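Local coordinates for protein lysine/ornithine decarboxylase (PDB 2PLJ) that catalyses the pyridoxal phosphate-dependent decarboxylation of L-lysine and L-ornithine, yielding cadaverine and putrescine, at residues Q25-I30 and Q403-N408; A84-P89 and T109-L114; K209-H214 and P245-L250; L340-Q345 and D378-R383. All blocks are in the same frame, centred on the assembly; numbering follows the deposited sequence.

Interaction 1: residues Q25-I30 and Q403-N408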
# COMPACT_ATOMS: atom_id res chain seq x y z
N GLN A 25 -5.50 17.73 -9.61
CA GLN A 25 -6.03 19.04 -10.07
C GLN A 25 -7.12 18.86 -11.10
O GLN A 25 -7.27 17.78 -11.67
CB GLN A 25 -4.94 19.95 -10.62
CG GLN A 25 -4.23 19.42 -11.88
CD GLN A 25 -3.14 20.41 -12.35
OE1 GLN A 25 -3.46 21.49 -12.84
NE2 GLN A 25 -1.88 20.05 -12.16
N SER A 26 -7.87 19.93 -11.34
CA SER A 26 -9.00 19.90 -12.27
C SER A 26 -8.76 20.71 -13.54
O SER A 26 -8.13 21.78 -13.48
CB SER A 26 -10.25 20.43 -11.58
OG SER A 26 -10.69 19.54 -10.56
N ILE A 27 -9.25 20.20 -14.67
CA ILE A 27 -9.33 20.99 -15.91
C ILE A 27 -10.76 21.48 -16.01
O ILE A 27 -11.68 20.69 -16.27
CB ILE A 27 -8.95 20.21 -17.19
CG1 ILE A 27 -7.49 19.73 -17.12
CG2 ILE A 27 -9.21 21.08 -18.46
CD1 ILE A 27 -7.04 18.83 -18.30
N PHE A 28 -10.94 22.78 -15.76
CA PHE A 28 -12.26 23.39 -15.85
C PHE A 28 -12.41 24.11 -17.19
O PHE A 28 -13.51 24.50 -17.58
CB PHE A 28 -12.43 24.40 -14.71
CG PHE A 28 -12.56 23.77 -13.36
CD1 PHE A 28 -13.70 23.01 -13.03
CD2 PHE A 28 -11.58 23.97 -12.39
CE1 PHE A 28 -13.84 22.45 -11.74
CE2 PHE A 28 -11.71 23.43 -11.10
CZ PHE A 28 -12.83 22.64 -10.78
N ASP A 29 -11.29 24.31 -17.87
CA ASP A 29 -11.29 25.04 -19.14
C ASP A 29 -10.21 24.41 -20.00
O ASP A 29 -9.03 24.79 -19.91
CB ASP A 29 -11.02 26.53 -18.87
CG ASP A 29 -10.82 27.35 -20.15
OD1 ASP A 29 -10.66 26.78 -21.25
OD2 ASP A 29 -10.79 28.59 -20.04
N ILE A 30 -10.61 23.43 -20.81
CA ILE A 30 -9.71 22.78 -21.78
C ILE A 30 -9.23 23.76 -22.87
O ILE A 30 -8.22 23.51 -23.53
CB ILE A 30 -10.39 21.54 -22.43
CG1 ILE A 30 -9.36 20.66 -23.15
CG2 ILE A 30 -11.54 21.95 -23.37
CD1 ILE A 30 -8.56 19.77 -22.24
N GLN A 403 -0.52 11.81 -10.37
CA GLN A 403 -1.42 12.94 -10.19
C GLN A 403 -2.74 12.64 -10.88
O GLN A 403 -2.77 12.22 -12.05
CB GLN A 403 -0.79 14.21 -10.79
CG GLN A 403 -1.62 15.45 -10.48
CD GLN A 403 -1.04 16.75 -10.97
OE1 GLN A 403 -1.55 17.81 -10.62
NE2 GLN A 403 0.05 16.69 -11.76
N THR A 404 -3.84 12.87 -10.18
CA THR A 404 -5.16 12.72 -10.80
C THR A 404 -5.57 14.02 -11.51
O THR A 404 -5.49 15.11 -10.93
CB THR A 404 -6.21 12.28 -9.74
OG1 THR A 404 -5.91 10.94 -9.28
CG2 THR A 404 -7.61 12.25 -10.33
N ILE A 405 -6.02 13.89 -12.75
CA ILE A 405 -6.50 15.04 -13.51
C ILE A 405 -8.01 14.87 -13.70
O ILE A 405 -8.44 13.90 -14.34
CB ILE A 405 -5.82 15.17 -14.90
CG1 ILE A 405 -4.28 15.12 -14.78
CG2 ILE A 405 -6.30 16.47 -15.56
CD1 ILE A 405 -3.70 16.19 -13.88
N ALA A 406 -8.81 15.79 -13.14
CA ALA A 406 -10.28 15.64 -13.17
C ALA A 406 -10.81 16.41 -14.37
O ALA A 406 -10.56 17.64 -14.52
CB ALA A 406 -10.91 16.17 -11.88
N LEU A 407 -11.58 15.70 -15.19
CA LEU A 407 -12.16 16.22 -16.43
C LEU A 407 -13.69 16.20 -16.43
O LEU A 407 -14.32 15.31 -15.83
CB LEU A 407 -11.67 15.39 -17.63
CG LEU A 407 -10.17 15.03 -17.71
CD1 LEU A 407 -9.91 13.94 -18.74
CD2 LEU A 407 -9.41 16.27 -18.04
N ASN A 408 -14.28 17.20 -17.10
CA ASN A 408 -15.72 17.16 -17.41
C ASN A 408 -16.63 17.25 -16.20
O ASN A 408 -17.80 16.82 -16.27
CB ASN A 408 -16.10 15.93 -18.27
CG ASN A 408 -15.29 15.83 -19.55
OD1 ASN A 408 -14.99 16.86 -20.20
ND2 ASN A 408 -14.90 14.61 -19.91
O HOH W 1 -12.87 19.28 -18.29

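Interaction 2: residues A84-P89 and T109-L114. With P3T ((4-{[(4-aminobutyl)amino]methyl}-5-hydroxy-6-methylpyridin-3-yl)methyl dihydrogen phosphate), chain D.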
# COMPACT_ATOMS: atom_id res chain seq x y z
N ALA A 84 -20.11 4.78 -1.80
CA ALA A 84 -19.08 4.48 -0.81
C ALA A 84 -17.79 5.22 -1.23
O ALA A 84 -17.21 4.97 -2.33
CB ALA A 84 -18.83 2.95 -0.72
N LEU A 85 -17.37 6.15 -0.39
CA LEU A 85 -16.16 6.93 -0.70
C LEU A 85 -14.94 6.04 -0.79
O LEU A 85 -13.99 6.36 -1.53
CB LEU A 85 -15.91 8.03 0.33
CG LEU A 85 -16.55 9.38 -0.01
CD1 LEU A 85 -18.06 9.27 -0.03
CD2 LEU A 85 -16.04 10.44 0.99
N LYS A 86 -14.92 4.96 -0.01
CA LYS A 86 -13.70 4.09 0.19
C LYS A 86 -12.85 3.84 -1.10
O LYS A 86 -11.62 4.07 -1.13
CB LYS A 86 -14.12 2.70 0.73
CG LYS A 86 -14.56 2.56 2.18
CD LYS A 86 -15.05 1.11 2.41
CE LYS A 86 -14.65 0.15 1.24
NZ LYS A 86 -15.63 -0.90 0.79
N PRO A 87 -13.50 3.35 -2.18
CA PRO A 87 -12.68 3.03 -3.37
C PRO A 87 -12.02 4.22 -4.08
O PRO A 87 -11.00 4.02 -4.79
CB PRO A 87 -13.66 2.38 -4.33
CG PRO A 87 -15.03 2.96 -3.89
CD PRO A 87 -14.92 2.96 -2.40
N LEU A 88 -12.61 5.41 -3.95
CA LEU A 88 -12.11 6.63 -4.64
C LEU A 88 -12.71 7.83 -3.91
O LEU A 88 -13.77 8.31 -4.29
CB LEU A 88 -12.45 6.63 -6.15
CG LEU A 88 -11.89 7.86 -6.87
CD1 LEU A 88 -10.33 7.96 -6.69
CD2 LEU A 88 -12.30 7.86 -8.35
N PRO A 89 -12.08 8.23 -2.79
CA PRO A 89 -12.61 9.31 -1.94
C PRO A 89 -12.18 10.67 -2.47
O PRO A 89 -11.40 11.39 -1.82
CB PRO A 89 -11.95 9.01 -0.59
CG PRO A 89 -10.58 8.46 -0.95
CD PRO A 89 -10.87 7.62 -2.20
N THR A 109 -13.90 9.29 10.08
CA THR A 109 -13.86 10.73 10.29
C THR A 109 -13.30 11.45 9.06
O THR A 109 -13.82 12.50 8.68
CB THR A 109 -13.11 11.05 11.56
OG1 THR A 109 -13.81 10.46 12.66
CG2 THR A 109 -12.98 12.56 11.75
N GLY A 110 -12.22 10.91 8.46
CA GLY A 110 -11.66 11.53 7.23
C GLY A 110 -12.70 11.69 6.12
O GLY A 110 -12.75 12.72 5.45
N GLU A 111 -13.53 10.65 5.94
CA GLU A 111 -14.60 10.67 4.94
C GLU A 111 -15.72 11.64 5.33
O GLU A 111 -16.24 12.36 4.47
CB GLU A 111 -15.10 9.28 4.65
CG GLU A 111 -13.97 8.39 4.07
CD GLU A 111 -14.42 7.02 3.65
OE1 GLU A 111 -15.58 6.65 3.93
OE2 GLU A 111 -13.57 6.30 3.08
N VAL A 112 -16.04 11.69 6.62
CA VAL A 112 -16.98 12.71 7.12
C VAL A 112 -16.45 14.10 6.74
O VAL A 112 -17.19 14.96 6.19
CB VAL A 112 -17.15 12.58 8.66
CG1 VAL A 112 -17.88 13.84 9.25
CG2 VAL A 112 -17.92 11.32 9.01
N GLU A 113 -15.17 14.33 7.03
CA GLU A 113 -14.57 15.65 6.79
C GLU A 113 -14.60 16.03 5.30
O GLU A 113 -14.82 17.22 4.95
CB GLU A 113 -13.17 15.67 7.39
CG GLU A 113 -13.23 15.73 8.93
CD GLU A 113 -11.87 15.70 9.63
OE1 GLU A 113 -10.84 15.45 8.97
OE2 GLU A 113 -11.86 15.92 10.87
N LEU A 114 -14.34 15.04 4.44
CA LEU A 114 -14.34 15.26 2.99
C LEU A 114 -15.75 15.70 2.54
O LEU A 114 -15.89 16.76 1.92
CB LEU A 114 -13.88 14.02 2.23
CG LEU A 114 -13.96 14.20 0.70
CD1 LEU A 114 -13.23 15.44 0.20
CD2 LEU A 114 -13.39 12.92 0.09
OAE P3T D . -19.40 -1.51 -4.34
PAU P3T D . -18.03 -2.02 -3.74
OAF P3T D . -16.87 -0.96 -4.04
OAC P3T D . -17.62 -3.43 -4.15
OAP P3T D . -18.08 -2.03 -2.12
CAM P3T D . -18.34 -0.75 -1.41
CAS P3T D . -18.58 -1.13 0.05
CAH P3T D . -19.89 -0.90 0.49
NAO P3T D . -20.24 -1.20 1.74
CAQ P3T D . -19.40 -1.76 2.60
CAA P3T D . -19.89 -2.11 4.02
CAR P3T D . -18.07 -2.05 2.22
OAD P3T D . -17.24 -2.60 3.12
CAT P3T D . -17.64 -1.74 0.91
CAG P3T D . -16.29 -1.98 0.53
NAN P3T D . -15.57 -2.89 1.18
CAL P3T D . -14.14 -3.24 0.94
CAK P3T D . -13.80 -3.45 -0.55
CAJ P3T D . -12.27 -3.70 -0.61
CAI P3T D . -11.81 -3.92 -2.05
NAB P3T D . -10.40 -4.38 -2.12
O HOH W 2 -16.87 4.85 2.41

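Interaction 3: residues K209-H214 and P245-L250. With P3T ((4-{[(4-aminobutyl)amino]methyl}-5-hydroxy-6-methylpyridin-3-yl)methyl dihydrogen phosphate), chain D.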
# COMPACT_ATOMS: atom_id res chain seq x y z
N LYS A 209 -32.95 1.46 12.92
CA LYS A 209 -33.41 1.90 11.60
C LYS A 209 -33.75 0.69 10.73
O LYS A 209 -34.74 0.69 10.01
CB LYS A 209 -32.33 2.73 10.91
CG LYS A 209 -32.81 3.37 9.62
CD LYS A 209 -31.73 4.25 8.98
CE LYS A 209 -32.25 4.93 7.71
NZ LYS A 209 -33.20 6.03 8.06
N GLY A 210 -32.95 -0.37 10.82
CA GLY A 210 -33.21 -1.54 9.98
C GLY A 210 -32.02 -2.47 9.94
O GLY A 210 -31.25 -2.54 10.90
N LEU A 211 -31.89 -3.17 8.81
CA LEU A 211 -30.85 -4.19 8.60
C LEU A 211 -29.96 -3.83 7.42
O LEU A 211 -30.37 -3.11 6.51
CB LEU A 211 -31.48 -5.57 8.33
CG LEU A 211 -32.51 -6.09 9.34
CD1 LEU A 211 -33.02 -7.50 8.90
CD2 LEU A 211 -31.90 -6.17 10.71
N SER A 212 -28.73 -4.35 7.44
CA SER A 212 -27.83 -4.17 6.30
C SER A 212 -27.02 -5.42 6.08
O SER A 212 -26.90 -6.27 6.98
CB SER A 212 -26.90 -2.97 6.52
OG SER A 212 -25.90 -3.27 7.47
N PHE A 213 -26.45 -5.54 4.89
CA PHE A 213 -25.48 -6.58 4.66
C PHE A 213 -24.57 -6.13 3.53
O PHE A 213 -24.89 -5.17 2.81
CB PHE A 213 -26.17 -7.91 4.30
CG PHE A 213 -26.99 -7.86 3.02
CD1 PHE A 213 -26.35 -7.90 1.76
CD2 PHE A 213 -28.39 -7.75 3.08
CE1 PHE A 213 -27.12 -7.85 0.57
CE2 PHE A 213 -29.16 -7.69 1.92
CZ PHE A 213 -28.55 -7.76 0.66
N HIS A 214 -23.46 -6.85 3.34
CA HIS A 214 -22.55 -6.57 2.20
C HIS A 214 -22.04 -7.91 1.76
O HIS A 214 -21.35 -8.60 2.53
CB HIS A 214 -21.41 -5.62 2.60
CG HIS A 214 -20.54 -5.24 1.44
ND1 HIS A 214 -19.26 -5.72 1.27
CD2 HIS A 214 -20.77 -4.41 0.40
CE1 HIS A 214 -18.74 -5.21 0.17
NE2 HIS A 214 -19.63 -4.40 -0.38
N PRO A 245 -40.52 -2.96 17.71
CA PRO A 245 -40.79 -1.97 16.65
C PRO A 245 -40.41 -2.48 15.26
O PRO A 245 -39.32 -3.02 15.09
CB PRO A 245 -39.90 -0.78 17.04
CG PRO A 245 -39.65 -0.94 18.50
CD PRO A 245 -39.68 -2.41 18.79
N ALA A 246 -41.31 -2.32 14.29
CA ALA A 246 -41.07 -2.77 12.90
C ALA A 246 -39.91 -2.02 12.27
O ALA A 246 -39.75 -0.81 12.50
CB ALA A 246 -42.34 -2.61 12.05
N LEU A 247 -39.10 -2.73 11.49
CA LEU A 247 -37.90 -2.12 10.87
C LEU A 247 -38.25 -1.37 9.59
O LEU A 247 -39.05 -1.87 8.76
CB LEU A 247 -36.83 -3.17 10.59
CG LEU A 247 -36.41 -4.01 11.81
CD1 LEU A 247 -35.18 -4.84 11.45
CD2 LEU A 247 -36.16 -3.14 13.04
N SER A 248 -37.66 -0.19 9.43
CA SER A 248 -38.04 0.68 8.31
C SER A 248 -37.17 0.52 7.06
O SER A 248 -37.59 0.91 5.96
CB SER A 248 -38.04 2.15 8.75
OG SER A 248 -36.71 2.65 8.89
N THR A 249 -35.98 -0.05 7.21
CA THR A 249 -34.93 0.07 6.17
C THR A 249 -34.18 -1.25 5.95
O THR A 249 -33.88 -1.95 6.92
CB THR A 249 -33.92 1.16 6.57
OG1 THR A 249 -34.62 2.37 6.91
CG2 THR A 249 -32.87 1.42 5.48
N LEU A 250 -33.92 -1.56 4.67
CA LEU A 250 -32.97 -2.60 4.27
C LEU A 250 -31.89 -1.95 3.44
O LEU A 250 -32.20 -1.28 2.45
CB LEU A 250 -33.65 -3.69 3.43
CG LEU A 250 -32.69 -4.81 3.03
CD1 LEU A 250 -32.06 -5.43 4.31
CD2 LEU A 250 -33.41 -5.87 2.19
OAE P3T D . -19.40 -1.51 -4.34
PAU P3T D . -18.03 -2.02 -3.74
OAF P3T D . -16.87 -0.96 -4.04
OAC P3T D . -17.62 -3.43 -4.15
OAP P3T D . -18.08 -2.03 -2.12
CAM P3T D . -18.34 -0.75 -1.41
CAS P3T D . -18.58 -1.13 0.05
CAH P3T D . -19.89 -0.90 0.49
NAO P3T D . -20.24 -1.20 1.74
CAQ P3T D . -19.40 -1.76 2.60
CAA P3T D . -19.89 -2.11 4.02
CAR P3T D . -18.07 -2.05 2.22
OAD P3T D . -17.24 -2.60 3.12
CAT P3T D . -17.64 -1.74 0.91
CAG P3T D . -16.29 -1.98 0.53
NAN P3T D . -15.57 -2.89 1.18
CAL P3T D . -14.14 -3.24 0.94
CAK P3T D . -13.80 -3.45 -0.55
CAJ P3T D . -12.27 -3.70 -0.61
CAI P3T D . -11.81 -3.92 -2.05
NAB P3T D . -10.40 -4.38 -2.12
O HOH W 3 -36.00 5.01 8.09

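Interaction 4: residues L340-Q345 and D378-R383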
# COMPACT_ATOMS: atom_id res chain seq x y z
N LEU A 340 -4.43 -3.53 -20.05
CA LEU A 340 -3.28 -2.66 -20.31
C LEU A 340 -3.07 -2.52 -21.81
O LEU A 340 -3.25 -3.49 -22.56
CB LEU A 340 -2.01 -3.23 -19.66
CG LEU A 340 -2.00 -3.41 -18.13
CD1 LEU A 340 -0.77 -4.23 -17.70
CD2 LEU A 340 -2.06 -2.07 -17.41
N THR A 341 -2.70 -1.32 -22.24
CA THR A 341 -2.40 -1.10 -23.64
C THR A 341 -1.26 -0.09 -23.77
O THR A 341 -0.74 0.43 -22.76
CB THR A 341 -3.69 -0.73 -24.46
OG1 THR A 341 -3.44 -0.82 -25.86
CG2 THR A 341 -4.23 0.66 -24.08
N THR A 342 -0.85 0.16 -25.01
CA THR A 342 0.17 1.16 -25.28
C THR A 342 -0.35 2.04 -26.39
O THR A 342 -1.22 1.61 -27.16
CB THR A 342 1.50 0.48 -25.73
OG1 THR A 342 1.23 -0.42 -26.82
CG2 THR A 342 2.09 -0.30 -24.57
N ILE A 343 0.14 3.27 -26.46
CA ILE A 343 -0.21 4.14 -27.58
C ILE A 343 0.42 3.56 -28.84
O ILE A 343 -0.28 3.40 -29.86
CB ILE A 343 0.17 5.62 -27.34
CG1 ILE A 343 -0.72 6.21 -26.22
CG2 ILE A 343 0.05 6.46 -28.65
CD1 ILE A 343 -0.23 7.54 -25.68
N LYS A 344 1.69 3.19 -28.74
CA LYS A 344 2.41 2.52 -29.85
C LYS A 344 1.72 1.21 -30.22
O LYS A 344 1.47 0.37 -29.35
CB LYS A 344 3.86 2.25 -29.47
CG LYS A 344 4.70 3.50 -29.45
CD LYS A 344 6.06 3.27 -30.09
CE LYS A 344 6.79 4.59 -30.20
NZ LYS A 344 8.22 4.45 -29.84
N GLN A 345 1.40 1.06 -31.50
CA GLN A 345 0.71 -0.12 -32.01
C GLN A 345 1.32 -0.56 -33.34
O GLN A 345 1.87 0.26 -34.08
CB GLN A 345 -0.79 0.18 -32.19
CG GLN A 345 -1.57 0.37 -30.88
CD GLN A 345 -1.78 -0.94 -30.12
OE1 GLN A 345 -2.11 -1.97 -30.72
NE2 GLN A 345 -1.59 -0.90 -28.80
N ASP A 378 7.94 6.27 -23.66
CA ASP A 378 6.66 5.77 -24.22
C ASP A 378 5.64 5.44 -23.13
O ASP A 378 6.01 5.12 -22.00
CB ASP A 378 6.85 4.56 -25.13
CG ASP A 378 7.32 4.95 -26.55
OD1 ASP A 378 7.16 6.14 -26.93
OD2 ASP A 378 7.84 4.07 -27.27
N LEU A 379 4.36 5.47 -23.50
CA LEU A 379 3.26 5.36 -22.52
C LEU A 379 2.57 4.00 -22.46
O LEU A 379 2.32 3.35 -23.50
CB LEU A 379 2.23 6.45 -22.77
CG LEU A 379 2.76 7.88 -22.87
CD1 LEU A 379 1.62 8.88 -23.05
CD2 LEU A 379 3.62 8.23 -21.64
N VAL A 380 2.21 3.63 -21.23
CA VAL A 380 1.47 2.42 -20.92
C VAL A 380 0.19 2.87 -20.22
O VAL A 380 0.25 3.65 -19.26
CB VAL A 380 2.28 1.46 -20.03
CG1 VAL A 380 1.42 0.27 -19.58
CG2 VAL A 380 3.53 0.99 -20.79
N ILE A 381 -0.94 2.38 -20.71
CA ILE A 381 -2.26 2.89 -20.31
C ILE A 381 -2.99 1.75 -19.62
O ILE A 381 -2.98 0.62 -20.12
CB ILE A 381 -3.08 3.34 -21.57
CG1 ILE A 381 -2.30 4.30 -22.51
CG2 ILE A 381 -4.47 3.87 -21.18
CD1 ILE A 381 -1.56 5.46 -21.82
N GLY A 382 -3.61 2.03 -18.48
CA GLY A 382 -4.43 1.05 -17.77
C GLY A 382 -5.89 1.49 -17.76
O GLY A 382 -6.18 2.69 -17.58
N ARG A 383 -6.80 0.55 -17.99
CA ARG A 383 -8.24 0.87 -17.96
C ARG A 383 -8.90 0.36 -16.69
O ARG A 383 -8.40 -0.59 -16.05
CB ARG A 383 -9.01 0.27 -19.16
CG ARG A 383 -8.27 0.19 -20.51
CD ARG A 383 -7.97 1.55 -21.10
NE ARG A 383 -9.15 2.34 -21.45
CZ ARG A 383 -9.72 2.38 -22.66
NH1 ARG A 383 -9.28 1.61 -23.65
NH2 ARG A 383 -10.78 3.16 -22.86
O HOH W 4 3.13 3.67 -26.10

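Interaction 1: residues Q25-I30 and Q403-N408
Parallel strand pairing joins Gln25 and Ser26, near the start of the modelled chain, to Ile405 and Ala406 of strand 403-407 close to its end. Gln25 takes part through both backbone groups: its N donates to Thr404 O at 2.9 Å, and its O accepts from Ala406 N. Ile27 N bonds Ala406 O, which completes the pairing of Ser26 with Ala406. Beyond it the backbones part, and a water bridges the gap, donating to Ile27 O (2.7 Å) and accepting from Asn408 N.

At the other end the two glutamine side chains meet. Gln25 CG sits between its backbone N and carbonyl carbon (chi1 63°), and the extended chain brings NE2 to Gln403 OE1 at 2.7 Å. The donor lies 30° out of the Gln403 carbonyl plane, with the two amides turned 42° apart. Gln25 CG also rests on Ile405 CD1. Ile27 CD1 reaches Ile405 CG2 (3.7 Å) and presses closely on Leu407 CD2 (3.5 Å); Phe53 of helix 40-53 packs on Gln25, Ile27 and Ile405. Strand 403-407 pairs with strand 57-61 as well, so the contact adds the N-terminal strand to the mixed sheet of the beta-barrel domain found in the beta/alpha-barrel (fold-type III) basic amino acid decarboxylases.

Interaction 2: residues A84-P89 and T109-L114
The cofactor-bearing lysine, Lys86, lies in the turn that follows strand 79-84, and this turn packs against Glu111 and Leu114, one turn apart on helix 109-117. Lys86 NZ is modelled covalently bonded to CAG of the pyridoxal phosphate-putrescine adduct at 1.3 Å, while Ala84 CB touches its CAM atom. A type I turn from Leu85 to Leu88, closed by Leu88 N on Leu85 O, shapes the backbone here.

Glu111 carries the polar side of the contact. Its CG stands beside the backbone N (chi1 -62°) and the chain runs straight on, bringing the carboxylate to the turn. There Leu85 CB lies 3.8 Å from Glu111 CD, the two side chains passing in opposite directions. Glu111 OE1 accepts from Ala107 N and also accepts a hydrogen bond from a water at 2.7 Å; that water accepts from Lys86 N at 3.1 Å, linking helix and turn.

Farther along the helix, Leu114 covers the apolar side. Its CD2 meets Leu85 CD2 at 3.7 Å and comes to 3.2 Å from Pro89 O, with Pro89 CB beside it at 4.2 Å. Phe398 of the second subunit packs on Pro89 and Leu114, and Asn397 of that subunit on Lys86 and Glu111. Such a lysine, set just past a barrel strand at the subunit interface, is characteristic of the cofactor site in the beta/alpha-barrel decarboxylases.

Interaction 3: residues K209-H214 and P245-L250
The side chain of Lys209 crosses that of Thr249 at a slant where two neighbouring parallel strands of the beta/alpha barrel, 207-212 and 249-251, come together; helix 223-241 links them as a beta-alpha-beta unit. From Lys209 CB the chain leaves with CG opposite the backbone N (chi1 -173°), and CG comes to 3.4 Å from Thr249 OG1. CD passes the same oxygen at 4.0 Å and CE at 3.6 Å. The bend at the last torsion then sends NZ to a water, which it reaches as donor at 3.0 Å and which also contacts Ser248 OG. NZ has a second partner in Glu167, with which it forms a salt bridge.

In the backbone, Ser248 N donates to Lys209 O through a bent bond (137°), and Leu211 N donates to Thr249 O. Gly210 CA makes a CA-H...O contact to Thr249 O (3.2 Å). Leu211 crosses Leu247 at about a right angle, while Leu250 CD1 lies against Leu211 CB; Cys232 of helix 223-241 touches both Leu211 and Leu250. Beyond the strand end, the pyridine of the cofactor adduct lies over one face of the His214 ring, with CAR 3.7 Å above the centre of the imidazole, and His214 NE2 makes a weak hydrogen bond to the phosphate ester oxygen OAP.

Interaction 4: residues L340-Q345 and D378-R383
Two backbone hydrogen bonds join Thr341 and Ile381 as the hydrogen-bonded pair of a short antiparallel ladder. Thr341 N donates to Ile381 O, and Ile381 N returns the bond to Thr341 O at 2.8 Å, almost straight (173°). Leu340 with Gly382 and Thr342 with Val380 form the flanking non-hydrogen-bonded pairs, where CA-H groups approach carbonyl oxygens: Leu340 CA lies 3.3 Å from Ile381 O.

Charge and water act past the end of strand 340-342. Lys344 and Asp378 cross at about a right angle, NZ forming a salt bridge to the syn lone pair of OD2 at 2.6 Å. That oxygen also accepts from Asn375 N, which gives the carboxylate a second hold. A water accepts from Lys344 N and donates to Leu379 O, spanning the backbones where the ladder has ended. Thr342 OG1 donates to Lys344 O at 2.7 Å, drawing in the chain as it leaves the strand.

Apolar contacts line the face bearing Thr341 and Ile381, whose CG2 and CB respectively meet at 3.8 Å. Next to them Ile343 lies alongside Leu379, their CD1 atoms pressed to 3.5 Å, and helix 40-53 covers both through Ile43 and Ile46. Leu340 and Thr342 turn to the other face, toward strand 369-372. Strand 379-382 pairs also with strand 300-312, so this ladder adds strand 340-342 to the mixed sheet of the beta-barrel domain.

Interactions 2 and 3 belong to the beta/alpha barrel and meet at one ligand: Lys86 is modelled as linked to the cofactor adduct, and His214 covers a face of its pyridine ring. Their centres are about 23 Å apart, yet their nearest atoms are about 5 Å apart. Interactions 1 and 4 build the other domain, where both reach the same mixed sheet with centres about 21 Å apart and helix 40-53 packing on each. Joining the two chain ends, interaction 1 encloses the other three along the sequence. It also lies near the cofactor turn, about 6 Å from interaction 2 at nearest atoms, whereas interactions 3 and 4 are about 46 Å apart between centres.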